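Local coordinates for protein 432aa long hypothetical deoxyribodipyrimidine photolyase (Sulfolobus tokodaii, PDB 2E0I) that probably repairs cyclobutane pyrimidine dimers in DNA using light, with one FAD as catalytic cofactor and a second FAD as a likely light-harvesting antenna, at residues E282-G287 and M313-F318; M300-G305 and E331-T336. One frame throughout, in Å; residues are numbered along the deposited sequence.

Contact 1: residues E282-G287 and M313-F318; sequences EAWKEG and MLVAFF. With FAD (flavin-adenine dinucleotide), chain E.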
loop_
_atom_site.group_PDB
_atom_site.type_symbol
_atom_site.label_atom_id
_atom_site.label_comp_id
_atom_site.label_asym_id
_atom_site.label_seq_id
_atom_site.Cartn_x
_atom_site.Cartn_y
_atom_site.Cartn_z
ATOM N N GLU A 282 16.015 -8.406 14.130
ATOM C CA GLU A 282 15.318 -7.892 15.293
ATOM C C GLU A 282 15.763 -6.461 15.564
ATOM O O GLU A 282 14.959 -5.616 15.968
ATOM C CB GLU A 282 15.609 -8.772 16.498
ATOM C CG GLU A 282 14.635 -8.580 17.640
ATOM C CD GLU A 282 13.404 -9.475 17.535
ATOM O OE1 GLU A 282 12.784 -9.520 16.445
ATOM O OE2 GLU A 282 13.055 -10.131 18.552
ATOM N N ALA A 283 17.047 -6.198 15.330
ATOM C CA ALA A 283 17.621 -4.873 15.527
ATOM C C ALA A 283 17.046 -3.899 14.500
ATOM O O ALA A 283 16.786 -2.734 14.804
ATOM C CB ALA A 283 19.120 -4.941 15.389
ATOM N N TRP A 284 16.849 -4.389 13.281
ATOM C CA TRP A 284 16.299 -3.593 12.188
ATOM C C TRP A 284 14.853 -3.173 12.484
ATOM O O TRP A 284 14.486 -2.020 12.287
ATOM C CB TRP A 284 16.352 -4.412 10.896
ATOM C CG TRP A 284 15.796 -3.734 9.687
ATOM C CD1 TRP A 284 16.399 -2.771 8.931
ATOM C CD2 TRP A 284 14.528 -3.985 9.080
ATOM N NE1 TRP A 284 15.587 -2.409 7.890
ATOM C CE2 TRP A 284 14.429 -3.139 7.954
ATOM C CE3 TRP A 284 13.461 -4.843 9.379
ATOM C CZ2 TRP A 284 13.306 -3.126 7.121
ATOM C CZ3 TRP A 284 12.346 -4.830 8.552
ATOM C CH2 TRP A 284 12.277 -3.976 7.434
ATOM N N LYS A 285 14.034 -4.102 12.965
ATOM C CA LYS A 285 12.648 -3.779 13.262
ATOM C C LYS A 285 12.523 -2.785 14.401
ATOM O O LYS A 285 11.578 -2.006 14.442
ATOM C CB LYS A 285 11.854 -5.039 13.607
ATOM C CG LYS A 285 11.678 -5.995 12.452
ATOM C CD LYS A 285 10.879 -7.232 12.840
ATOM C CE LYS A 285 11.604 -8.050 13.880
ATOM N NZ LYS A 285 10.820 -9.240 14.299
ATOM N N GLU A 286 13.475 -2.800 15.325
ATOM C CA GLU A 286 13.419 -1.901 16.470
ATOM C C GLU A 286 14.097 -0.572 16.234
ATOM O O GLU A 286 13.960 0.345 17.035
ATOM C CB GLU A 286 14.063 -2.562 17.678
ATOM C CG GLU A 286 13.277 -3.720 18.254
ATOM C CD GLU A 286 14.157 -4.667 19.070
ATOM O OE1 GLU A 286 15.215 -4.209 19.590
ATOM O OE2 GLU A 286 13.782 -5.863 19.190
ATOM N N GLY A 287 14.835 -0.460 15.140
ATOM C CA GLY A 287 15.534 0.779 14.881
ATOM C C GLY A 287 16.691 0.918 15.851
ATOM O O GLY A 287 16.991 2.020 16.311
ATOM N N MET A 313 13.088 3.087 0.951
ATOM C CA MET A 313 14.068 2.262 0.269
ATOM C C MET A 313 15.432 2.188 0.938
ATOM O O MET A 313 16.163 1.216 0.744
ATOM C CB MET A 313 14.209 2.673 -1.201
ATOM C CG MET A 313 14.912 3.966 -1.478
ATOM S SD MET A 313 15.023 4.212 -3.284
ATOM C CE MET A 313 13.267 4.720 -3.661
ATOM N N LEU A 314 15.783 3.196 1.729
ATOM C CA LEU A 314 17.064 3.167 2.427
ATOM C C LEU A 314 16.988 2.046 3.445
ATOM O O LEU A 314 17.936 1.284 3.650
ATOM C CB LEU A 314 17.334 4.481 3.166
ATOM C CG LEU A 314 17.837 5.661 2.338
ATOM C CD1 LEU A 314 18.191 6.814 3.250
ATOM C CD2 LEU A 314 19.056 5.230 1.539
ATOM N N VAL A 315 15.832 1.973 4.089
ATOM C CA VAL A 315 15.573 0.979 5.109
ATOM C C VAL A 315 15.529 -0.418 4.488
ATOM O O VAL A 315 16.099 -1.364 5.015
ATOM C CB VAL A 315 14.246 1.334 5.831
ATOM C CG1 VAL A 315 13.429 0.087 6.120
ATOM C CG2 VAL A 315 14.558 2.090 7.116
ATOM N N ALA A 316 14.860 -0.530 3.350
ATOM C CA ALA A 316 14.740 -1.802 2.665
ATOM C C ALA A 316 16.113 -2.245 2.157
ATOM O O ALA A 316 16.459 -3.425 2.215
ATOM C CB ALA A 316 13.749 -1.670 1.514
ATOM N N PHE A 317 16.888 -1.294 1.653
ATOM C CA PHE A 317 18.221 -1.582 1.146
ATOM C C PHE A 317 19.061 -2.191 2.262
ATOM O O PHE A 317 19.631 -3.267 2.113
ATOM C CB PHE A 317 18.881 -0.285 0.653
ATOM C CG PHE A 317 20.373 -0.392 0.450
ATOM C CD1 PHE A 317 20.900 -1.010 -0.688
ATOM C CD2 PHE A 317 21.261 0.114 1.408
ATOM C CE1 PHE A 317 22.294 -1.124 -0.872
ATOM C CE2 PHE A 317 22.655 0.005 1.235
ATOM C CZ PHE A 317 23.169 -0.616 0.090
ATOM N N PHE A 318 19.118 -1.487 3.387
ATOM C CA PHE A 318 19.889 -1.901 4.544
ATOM C C PHE A 318 19.580 -3.319 5.030
ATOM O O PHE A 318 20.489 -4.072 5.406
ATOM C CB PHE A 318 19.660 -0.914 5.686
ATOM C CG PHE A 318 20.653 -1.048 6.803
ATOM C CD1 PHE A 318 21.885 -0.405 6.730
ATOM C CD2 PHE A 318 20.371 -1.838 7.916
ATOM C CE1 PHE A 318 22.813 -0.546 7.746
ATOM C CE2 PHE A 318 21.297 -1.983 8.937
ATOM C CZ PHE A 318 22.514 -1.339 8.854
HETATM P PA FAD E . 4.701 10.964 -2.326
HETATM O O1A FAD E . 4.044 12.190 -1.818
HETATM O O2A FAD E . 5.967 10.932 -3.089
HETATM O O5B FAD E . 3.674 10.751 -3.549
HETATM C C5B FAD E . 4.048 10.040 -4.731
HETATM C C4B FAD E . 2.916 9.101 -5.154
HETATM O O4B FAD E . 3.264 8.356 -6.333
HETATM C C3B FAD E . 2.653 8.082 -4.043
HETATM O O3B FAD E . 1.580 8.561 -3.228
HETATM C C2B FAD E . 2.147 6.897 -4.862
HETATM O O2B FAD E . 0.813 7.149 -5.305
HETATM C C1B FAD E . 3.115 6.954 -6.044
HETATM N N9A FAD E . 4.439 6.381 -5.705
HETATM C C8A FAD E . 5.526 7.047 -5.320
HETATM N N7A FAD E . 6.548 6.201 -5.197
HETATM C C5A FAD E . 6.108 4.984 -5.502
HETATM C C6A FAD E . 6.684 3.719 -5.556
HETATM N N6A FAD E . 7.972 3.542 -5.283
HETATM N N1A FAD E . 5.920 2.670 -5.898
HETATM C C2A FAD E . 4.638 2.813 -6.189
HETATM N N3A FAD E . 4.060 4.001 -6.154
HETATM C C4A FAD E . 4.761 5.095 -5.818
HETATM N N1 FAD E . 3.402 2.331 -1.470
HETATM C C2 FAD E . 2.130 1.868 -1.108
HETATM O O2 FAD E . 1.126 2.525 -1.372
HETATM N N3 FAD E . 2.001 0.673 -0.390
HETATM C C4 FAD E . 3.148 -0.044 -0.032
HETATM O O4 FAD E . 3.032 -1.123 0.548
HETATM C C4X FAD E . 4.409 0.429 -0.380
HETATM N N5 FAD E . 5.548 -0.254 0.061
HETATM C C5X FAD E . 6.824 0.197 -0.298
HETATM C C6 FAD E . 7.941 -0.509 0.139
HETATM C C7 FAD E . 9.213 -0.092 -0.239
HETATM C C7M FAD E . 10.422 -0.905 0.230
HETATM C C8 FAD E . 9.364 1.034 -1.047
HETATM C C8M FAD E . 10.749 1.501 -1.502
HETATM C C9 FAD E . 8.241 1.735 -1.476
HETATM C C9A FAD E . 6.962 1.320 -1.113
HETATM N N10 FAD E . 5.817 2.007 -1.558
HETATM C C10 FAD E . 4.547 1.612 -1.103
HETATM C "C1'" FAD E . 5.948 3.169 -2.473
HETATM C "C2'" FAD E . 6.079 4.563 -1.853
HETATM O "O2'" FAD E . 7.147 4.591 -0.903
HETATM C "C3'" FAD E . 4.780 5.040 -1.199
HETATM O "O3'" FAD E . 3.715 4.958 -2.150
HETATM C "C4'" FAD E . 4.895 6.492 -0.727
HETATM O "O4'" FAD E . 5.985 6.627 0.190
HETATM C "C5'" FAD E . 3.604 6.952 -0.046
HETATM O "O5'" FAD E . 3.744 8.274 0.486
HETATM P P FAD E . 3.257 9.570 -0.335
HETATM O O1P FAD E . 1.873 9.324 -0.798
HETATM O O2P FAD E . 3.509 10.750 0.523
HETATM O O3P FAD E . 4.241 9.592 -1.613
#

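Contact 2: residues M300-G305 and E331-T336; sequences MLNSTG and ERYFAT. With FAD (flavin-adenine dinucleotide), chain E.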
loop_
_atom_site.group_PDB
_atom_site.type_symbol
_atom_site.label_atom_id
_atom_site.label_comp_id
_atom_site.label_asym_id
_atom_site.label_seq_id
_atom_site.Cartn_x
_atom_site.Cartn_y
_atom_site.Cartn_z
ATOM N N MET A 300 9.975 5.704 13.142
ATOM C CA MET A 300 8.830 6.466 12.683
ATOM C C MET A 300 7.770 5.494 12.176
ATOM O O MET A 300 6.631 5.505 12.641
ATOM C CB MET A 300 9.203 7.427 11.564
ATOM C CG MET A 300 8.009 8.266 11.147
ATOM S SD MET A 300 8.270 9.412 9.792
ATOM C CE MET A 300 6.567 9.847 9.467
ATOM N N LEU A 301 8.157 4.646 11.225
ATOM C CA LEU A 301 7.246 3.662 10.659
ATOM C C LEU A 301 6.503 2.910 11.761
ATOM O O LEU A 301 5.292 2.744 11.684
ATOM C CB LEU A 301 8.024 2.668 9.781
ATOM C CG LEU A 301 7.373 1.309 9.468
ATOM C CD1 LEU A 301 6.135 1.514 8.612
ATOM C CD2 LEU A 301 8.371 0.397 8.759
ATOM N N ASN A 302 7.217 2.470 12.794
ATOM C CA ASN A 302 6.568 1.711 13.860
ATOM C C ASN A 302 5.485 2.456 14.622
ATOM O O ASN A 302 4.440 1.898 14.942
ATOM C CB ASN A 302 7.600 1.165 14.857
ATOM C CG ASN A 302 8.455 0.045 14.265
ATOM O OD1 ASN A 302 7.940 -0.872 13.627
ATOM N ND2 ASN A 302 9.769 0.113 14.487
ATOM N N SER A 303 5.713 3.723 14.908
ATOM C CA SER A 303 4.727 4.458 15.660
ATOM C C SER A 303 3.753 5.191 14.781
ATOM O O SER A 303 2.690 5.585 15.232
ATOM C CB SER A 303 5.411 5.457 16.563
ATOM O OG SER A 303 5.976 6.462 15.762
ATOM N N THR A 304 4.095 5.366 13.519
ATOM C CA THR A 304 3.214 6.097 12.634
ATOM C C THR A 304 2.579 5.265 11.510
ATOM O O THR A 304 1.482 5.581 11.038
ATOM C CB THR A 304 3.979 7.276 12.036
ATOM O OG1 THR A 304 3.054 8.172 11.433
ATOM C CG2 THR A 304 4.937 6.807 10.976
ATOM N N GLY A 305 3.269 4.207 11.089
ATOM C CA GLY A 305 2.771 3.368 10.012
ATOM C C GLY A 305 3.024 3.993 8.648
ATOM O O GLY A 305 2.440 3.590 7.641
ATOM N N GLU A 331 9.415 -7.613 3.502
ATOM C CA GLU A 331 8.131 -7.413 2.841
ATOM C C GLU A 331 7.006 -7.638 3.834
ATOM O O GLU A 331 6.105 -6.810 3.956
ATOM C CB GLU A 331 7.962 -8.401 1.690
ATOM C CG GLU A 331 6.606 -8.312 1.015
ATOM C CD GLU A 331 6.271 -9.529 0.156
ATOM O OE1 GLU A 331 5.244 -9.469 -0.569
ATOM O OE2 GLU A 331 7.018 -10.536 0.211
ATOM N N ARG A 332 7.069 -8.767 4.542
ATOM C CA ARG A 332 6.050 -9.107 5.523
ATOM C C ARG A 332 6.033 -8.139 6.695
ATOM O O ARG A 332 4.965 -7.743 7.169
ATOM C CB ARG A 332 6.237 -10.522 6.062
ATOM C CG ARG A 332 4.906 -11.158 6.445
ATOM C CD ARG A 332 4.912 -11.796 7.809
ATOM N NE ARG A 332 5.862 -12.892 7.917
ATOM C CZ ARG A 332 6.208 -13.510 9.048
ATOM N NH1 ARG A 332 5.686 -13.161 10.226
ATOM N NH2 ARG A 332 7.104 -14.489 8.994
ATOM N N TYR A 333 7.204 -7.753 7.179
ATOM C CA TYR A 333 7.226 -6.820 8.287
ATOM C C TYR A 333 6.529 -5.506 7.908
ATOM O O TYR A 333 5.718 -4.979 8.676
ATOM C CB TYR A 333 8.651 -6.543 8.725
ATOM C CG TYR A 333 8.682 -5.655 9.926
ATOM C CD1 TYR A 333 8.181 -6.100 11.147
ATOM C CD2 TYR A 333 9.148 -4.347 9.834
ATOM C CE1 TYR A 333 8.137 -5.261 12.247
ATOM C CE2 TYR A 333 9.112 -3.492 10.933
ATOM C CZ TYR A 333 8.603 -3.959 12.133
ATOM O OH TYR A 333 8.559 -3.119 13.212
ATOM N N PHE A 334 6.853 -4.977 6.730
ATOM C CA PHE A 334 6.239 -3.747 6.243
ATOM C C PHE A 334 4.734 -3.905 6.135
ATOM O O PHE A 334 3.993 -2.992 6.478
ATOM C CB PHE A 334 6.783 -3.381 4.860
ATOM C CG PHE A 334 7.884 -2.358 4.886
ATOM C CD1 PHE A 334 8.734 -2.244 5.991
ATOM C CD2 PHE A 334 8.097 -1.531 3.784
ATOM C CE1 PHE A 334 9.771 -1.329 5.998
ATOM C CE2 PHE A 334 9.141 -0.608 3.780
ATOM C CZ PHE A 334 9.980 -0.509 4.894
ATOM N N ALA A 335 4.294 -5.060 5.640
ATOM C CA ALA A 335 2.864 -5.334 5.474
ATOM C C ALA A 335 2.184 -5.227 6.831
ATOM O O ALA A 335 0.983 -4.960 6.955
ATOM C CB ALA A 335 2.650 -6.743 4.886
ATOM N N THR A 336 2.995 -5.397 7.854
ATOM C CA THR A 336 2.531 -5.364 9.211
ATOM C C THR A 336 2.438 -3.980 9.794
ATOM O O THR A 336 1.742 -3.771 10.770
ATOM C CB THR A 336 3.462 -6.249 10.045
ATOM O OG1 THR A 336 2.851 -7.532 10.185
ATOM C CG2 THR A 336 3.785 -5.645 11.389
HETATM P PA FAD E . 4.701 10.964 -2.326
HETATM O O1A FAD E . 4.044 12.190 -1.818
HETATM O O2A FAD E . 5.967 10.932 -3.089
HETATM O O5B FAD E . 3.674 10.751 -3.549
HETATM C C5B FAD E . 4.048 10.040 -4.731
HETATM C C4B FAD E . 2.916 9.101 -5.154
HETATM O O4B FAD E . 3.264 8.356 -6.333
HETATM C C3B FAD E . 2.653 8.082 -4.043
HETATM O O3B FAD E . 1.580 8.561 -3.228
HETATM C C2B FAD E . 2.147 6.897 -4.862
HETATM O O2B FAD E . 0.813 7.149 -5.305
HETATM C C1B FAD E . 3.115 6.954 -6.044
HETATM N N9A FAD E . 4.439 6.381 -5.705
HETATM C C8A FAD E . 5.526 7.047 -5.320
HETATM N N7A FAD E . 6.548 6.201 -5.197
HETATM C C5A FAD E . 6.108 4.984 -5.502
HETATM C C6A FAD E . 6.684 3.719 -5.556
HETATM N N6A FAD E . 7.972 3.542 -5.283
HETATM N N1A FAD E . 5.920 2.670 -5.898
HETATM C C2A FAD E . 4.638 2.813 -6.189
HETATM N N3A FAD E . 4.060 4.001 -6.154
HETATM C C4A FAD E . 4.761 5.095 -5.818
HETATM N N1 FAD E . 3.402 2.331 -1.470
HETATM C C2 FAD E . 2.130 1.868 -1.108
HETATM O O2 FAD E . 1.126 2.525 -1.372
HETATM N N3 FAD E . 2.001 0.673 -0.390
HETATM C C4 FAD E . 3.148 -0.044 -0.032
HETATM O O4 FAD E . 3.032 -1.123 0.548
HETATM C C4X FAD E . 4.409 0.429 -0.380
HETATM N N5 FAD E . 5.548 -0.254 0.061
HETATM C C5X FAD E . 6.824 0.197 -0.298
HETATM C C6 FAD E . 7.941 -0.509 0.139
HETATM C C7 FAD E . 9.213 -0.092 -0.239
HETATM C C7M FAD E . 10.422 -0.905 0.230
HETATM C C8 FAD E . 9.364 1.034 -1.047
HETATM C C8M FAD E . 10.749 1.501 -1.502
HETATM C C9 FAD E . 8.241 1.735 -1.476
HETATM C C9A FAD E . 6.962 1.320 -1.113
HETATM N N10 FAD E . 5.817 2.007 -1.558
HETATM C C10 FAD E . 4.547 1.612 -1.103
HETATM C "C1'" FAD E . 5.948 3.169 -2.473
HETATM C "C2'" FAD E . 6.079 4.563 -1.853
HETATM O "O2'" FAD E . 7.147 4.591 -0.903
HETATM C "C3'" FAD E . 4.780 5.040 -1.199
HETATM O "O3'" FAD E . 3.715 4.958 -2.150
HETATM C "C4'" FAD E . 4.895 6.492 -0.727
HETATM O "O4'" FAD E . 5.985 6.627 0.190
HETATM C "C5'" FAD E . 3.604 6.952 -0.046
HETATM O "O5'" FAD E . 3.744 8.274 0.486
HETATM P P FAD E . 3.257 9.570 -0.335
HETATM O O1P FAD E . 1.873 9.324 -0.798
HETATM O O2P FAD E . 3.509 10.750 0.523
HETATM O O3P FAD E . 4.241 9.592 -1.613
#

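Contact 1: residues E282-G287 and M313-F318
W284 reaches from helix 278-286 to V315 and F318 on helix 309-322, inside the all-helical FAD-binding domain of the photolyase fold. Its CB points at the second helix. With chi1 at 179° the indole is carried away from its own backbone N and over to helix 309-322. CD1 then comes 4.2 Å from F318 CD2, at the edge of the phenyl ring and near its plane. Next along the ring, NE1 donates a hydrogen bond to V315 O at 3.1 Å. The bond is bent, with an angle of 145° at the hydrogen. The donor sits 44° above the carbonyl plane, so it does not lie on a lone pair. The indole N-H is thus satisfied inside a buried contact. CE2 lies 3.8 Å from V315 CG1, and CZ2 packs on the same methyl at 3.4 Å. M298, L323 and W350 also touch the indole. G287 ends the first helix with positive phi in a Schellman motif, and its N bonds to W284 O at 3.3 Å. The second helix turns another side to the flavin: A316 CB lies 3.6 Å from FAD C7M, and M313 CB lies 3.7 Å from FAD C8M.

Contact 2: residues M300-G305 and E331-T336
The flavin pocket of the FAD-binding domain is backed here by L301 of helix 292-304, which packs on F334 of helix 327-337. F334 belongs to the pocket and stands between the leucine and the cofactor. L301 CD2 meets the CD1-CE1 side of the phenyl ring, 3.5 Å from F334 CE1 and 3.8 Å from F334 CD1. The two side chains cross at about a right angle. The CD2-CE2 side of the ring is turned to the isoalloxazine. F334 CE2 is 3.8 Å from FAD C7M, and FAD C6 lies in the ring plane at the phenyl edge. F334 also meets W350 edge-to-face, so neighbours on several sides probably limit its rotation.

Beside this apolar pair lies a polar one. Y333 OH is modelled as donor to N302 OD1; at 2.4 Å the separation is too short to be trusted, so the fine geometry of this bond is uncertain. The asparagine oxygen sits at the edge of the phenol, near its plane, while the amide itself is turned 74° from the ring. At N302, chi1 of -70° sets CG opposite the carbonyl carbon, and from there the amide end approaches the tyrosine. Helix 292-304 stops at G305, where phi is positive and N bonds back to L301 O. On helix 327-337, E331 belongs to the pocket of the second FAD: its OE1 is hydrogen-bonded to N6A of that cofactor and to N347 ND2.

How the contacts relate
Contacts 1 and 2 are neighbours in one helical bundle, with centres 10 Å apart, and their segments alternate along the chain. They touch directly. K285 O probably accepts a hydrogen bond from N302 ND2 at 2.8 Å, so the N302 amide engages both Y333 and helix 278-286. Y333 packs against the same helix, with its CD2 3.5 Å from W284 CZ3. V315 CG1, which touches the indole at CZ2, also comes 3.7 Å from F334 CZ. Both contacts reach one FAD at the same end: M313, A316 and F334 approach its dimethylbenzene ring. The second FAD lies about 9 Å from the F334 side chain and about 13 Å from that of W284.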